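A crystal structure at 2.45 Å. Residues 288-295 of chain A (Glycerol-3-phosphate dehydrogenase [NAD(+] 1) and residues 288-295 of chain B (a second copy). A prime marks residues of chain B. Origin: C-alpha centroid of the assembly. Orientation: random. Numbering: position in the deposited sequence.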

# COMPACT_ATOMS: atom_id res chain seq x y z
N ARG A 288 3.55 -2.66 17.45
CA ARG A 288 3.18 -3.89 16.77
C ARG A 288 3.34 -3.70 15.28
O ARG A 288 2.95 -2.66 14.75
CB ARG A 288 1.73 -4.25 17.11
CG ARG A 288 1.50 -4.50 18.60
CD ARG A 288 0.09 -4.97 18.91
NE ARG A 288 -0.12 -6.37 18.51
CZ ARG A 288 -1.04 -6.77 17.65
NH1 ARG A 288 -1.87 -5.89 17.08
NH2 ARG A 288 -1.16 -8.06 17.35
N GLU A 289 3.93 -4.70 14.58
CA GLU A 289 4.10 -4.70 13.12
C GLU A 289 2.75 -4.52 12.44
O GLU A 289 2.66 -3.81 11.44
CB GLU A 289 4.71 -6.03 12.63
CG GLU A 289 6.22 -6.07 12.69
CD GLU A 289 6.89 -7.21 11.94
OE1 GLU A 289 6.74 -7.28 10.70
OE2 GLU A 289 7.62 -7.99 12.60
N GLU A 290 1.70 -5.15 13.01
CA GLU A 290 0.30 -5.17 12.59
C GLU A 290 -0.25 -3.79 12.32
O GLU A 290 -0.90 -3.60 11.30
CB GLU A 290 -0.56 -5.90 13.65
CG GLU A 290 -0.41 -7.42 13.62
CD GLU A 290 0.78 -8.02 14.34
OE1 GLU A 290 0.87 -9.27 14.37
OE2 GLU A 290 1.62 -7.26 14.89
N THR A 291 0.04 -2.83 13.20
CA THR A 291 -0.39 -1.44 13.12
C THR A 291 -0.04 -0.81 11.77
O THR A 291 -0.88 -0.14 11.17
CB THR A 291 0.25 -0.66 14.30
OG1 THR A 291 -0.07 -1.33 15.52
CG2 THR A 291 -0.18 0.79 14.37
N TYR A 292 1.19 -1.04 11.31
CA TYR A 292 1.72 -0.48 10.07
C TYR A 292 1.04 -0.96 8.79
O TYR A 292 0.83 -0.15 7.89
CB TYR A 292 3.24 -0.68 10.01
CG TYR A 292 3.96 -0.11 11.21
CD1 TYR A 292 4.34 1.23 11.24
CD2 TYR A 292 4.24 -0.89 12.32
CE1 TYR A 292 4.97 1.77 12.36
CE2 TYR A 292 4.88 -0.36 13.44
CZ TYR A 292 5.24 0.98 13.45
OH TYR A 292 5.87 1.52 14.54
N TYR A 293 0.67 -2.24 8.71
CA TYR A 293 0.01 -2.78 7.52
C TYR A 293 -1.50 -3.00 7.64
O TYR A 293 -2.16 -3.14 6.62
CB TYR A 293 0.73 -4.03 6.99
CG TYR A 293 0.64 -5.25 7.88
CD1 TYR A 293 1.60 -5.49 8.86
CD2 TYR A 293 -0.37 -6.19 7.72
CE1 TYR A 293 1.55 -6.62 9.67
CE2 TYR A 293 -0.45 -7.32 8.54
CZ TYR A 293 0.52 -7.53 9.50
OH TYR A 293 0.45 -8.65 10.31
N GLN A 294 -2.06 -3.02 8.87
CA GLN A 294 -3.50 -3.23 9.10
C GLN A 294 -4.29 -1.94 9.26
O GLN A 294 -5.50 -1.96 9.05
CB GLN A 294 -3.75 -4.08 10.35
CG GLN A 294 -3.24 -5.51 10.28
CD GLN A 294 -3.62 -6.35 11.49
OE1 GLN A 294 -3.59 -7.58 11.43
NE2 GLN A 294 -3.97 -5.73 12.61
N GLU A 295 -3.64 -0.84 9.70
CA GLU A 295 -4.34 0.40 10.03
C GLU A 295 -4.22 1.54 9.03
O GLU A 295 -3.25 1.62 8.26
CB GLU A 295 -3.99 0.87 11.47
CG GLU A 295 -4.14 -0.20 12.55
CD GLU A 295 -5.51 -0.83 12.74
OE1 GLU A 295 -6.52 -0.17 12.43
OE2 GLU A 295 -5.57 -1.98 13.23
N ARG B 288 2.64 -17.07 4.91
CA ARG B 288 3.11 -16.14 5.93
C ARG B 288 2.47 -14.77 5.68
O ARG B 288 2.42 -14.33 4.53
CB ARG B 288 4.64 -16.03 5.87
CG ARG B 288 5.35 -17.36 6.15
CD ARG B 288 6.85 -17.21 6.21
NE ARG B 288 7.29 -16.56 7.45
CZ ARG B 288 7.99 -15.44 7.50
NH1 ARG B 288 8.36 -14.82 6.38
NH2 ARG B 288 8.35 -14.92 8.67
N GLU B 289 1.98 -14.11 6.76
CA GLU B 289 1.40 -12.76 6.69
C GLU B 289 2.39 -11.79 6.08
O GLU B 289 2.00 -10.92 5.30
CB GLU B 289 1.03 -12.26 8.10
CG GLU B 289 -0.34 -12.70 8.57
CD GLU B 289 -0.90 -12.01 9.79
OE1 GLU B 289 -1.10 -10.77 9.75
OE2 GLU B 289 -1.23 -12.73 10.76
N GLU B 290 3.69 -11.97 6.43
CA GLU B 290 4.87 -11.20 6.01
C GLU B 290 4.94 -11.01 4.51
O GLU B 290 5.20 -9.90 4.07
CB GLU B 290 6.15 -11.88 6.53
CG GLU B 290 6.41 -11.66 8.01
CD GLU B 290 5.67 -12.57 8.99
OE1 GLU B 290 5.91 -12.43 10.21
OE2 GLU B 290 4.87 -13.42 8.53
N THR B 291 4.67 -12.07 3.74
CA THR B 291 4.68 -12.10 2.28
C THR B 291 3.81 -10.99 1.69
O THR B 291 4.23 -10.30 0.76
CB THR B 291 4.23 -13.50 1.81
OG1 THR B 291 5.06 -14.48 2.44
CG2 THR B 291 4.27 -13.67 0.31
N TYR B 292 2.60 -10.82 2.24
CA TYR B 292 1.60 -9.87 1.77
C TYR B 292 1.99 -8.40 1.93
O TYR B 292 1.72 -7.61 1.03
CB TYR B 292 0.23 -10.17 2.40
CG TYR B 292 -0.23 -11.59 2.15
CD1 TYR B 292 -0.92 -11.92 1.00
CD2 TYR B 292 0.04 -12.61 3.07
CE1 TYR B 292 -1.33 -13.23 0.74
CE2 TYR B 292 -0.37 -13.92 2.83
CZ TYR B 292 -1.05 -14.22 1.67
OH TYR B 292 -1.46 -15.50 1.40
N TYR B 293 2.64 -8.03 3.04
CA TYR B 293 3.05 -6.65 3.27
C TYR B 293 4.55 -6.35 3.04
O TYR B 293 4.91 -5.19 2.91
CB TYR B 293 2.56 -6.14 4.63
CG TYR B 293 3.21 -6.79 5.83
CD1 TYR B 293 2.66 -7.93 6.41
CD2 TYR B 293 4.34 -6.23 6.43
CE1 TYR B 293 3.24 -8.52 7.54
CE2 TYR B 293 4.93 -6.82 7.54
CZ TYR B 293 4.38 -7.96 8.09
OH TYR B 293 4.95 -8.55 9.20
N GLN B 294 5.41 -7.37 2.99
CA GLN B 294 6.87 -7.20 2.78
C GLN B 294 7.31 -7.36 1.33
O GLN B 294 8.39 -6.86 0.98
CB GLN B 294 7.68 -8.21 3.62
CG GLN B 294 7.56 -8.05 5.13
CD GLN B 294 8.47 -8.96 5.91
OE1 GLN B 294 8.73 -8.71 7.09
NE2 GLN B 294 8.97 -10.03 5.31
N GLU B 295 6.54 -8.11 0.52
CA GLU B 295 6.95 -8.44 -0.85
C GLU B 295 6.27 -7.69 -1.97
O GLU B 295 5.14 -7.21 -1.81
CB GLU B 295 6.95 -9.97 -1.09
CG GLU B 295 7.67 -10.80 -0.03
CD GLU B 295 9.15 -10.53 0.18
OE1 GLU B 295 9.83 -10.09 -0.78
OE2 GLU B 295 9.65 -10.81 1.29

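This is a compact, nearly symmetric contact between two copies of one short helix, in which a pair of stacked tyrosines is tied down at the ring edges by two reciprocal tyrosine–glutamate hydrogen bonds. It illustrates how few residues are needed when one of them, a tyrosine, both stacks and donates a hydrogen bond. The helix axes come no closer than 10.8 Å and their N-to-C directions differ by 50°, so the backbones do not pack against each other; long side chains must span the gap.

Tyr293 and Tyr293′ do most of this work. Tyr293 CA and Tyr293′ CA lie 6.5 Å apart, both CA-to-CB bonds point toward the opposite stretch, and chi1 is p in each. The rings form an offset stack, with centroids 3.8 Å apart and planes within 5° of parallel; Tyr293 CE1 and Tyr293′ CE1 approach to 3.3 Å. Each ring thus has its partner over one face, and the two residues account for most of the 265 Å² buried between the stretches.

A tyrosine suits this place because its flat ring can stack while its hydroxyl reaches past the partner ring. Tyr293 OH donates a hydrogen bond to Glu289′ OE1 at 2.7 Å, and Tyr293′ OH donates to Glu289 OE1, also at 2.7 Å. Glu289 OE1 sits at the edge of the Tyr293′ ring and Glu289′ OE1 at the edge of the Tyr293 ring, each near the ring plane, leaving the stacked faces undisturbed. Glutamate is long enough to make this reach, with chi1 m and chi2 t in both copies, and its carboxylate is a strong acceptor. Glu289 and Tyr293 stand one helical turn apart, so each helix supplies a donor and an acceptor on the same side.

The neighbours contribute little. Gln294 and Gln294′ only skirt the contact, while Thr291 and Glu295, with their counterparts, are out of reach and hydrogen-bond elsewhere in the structure.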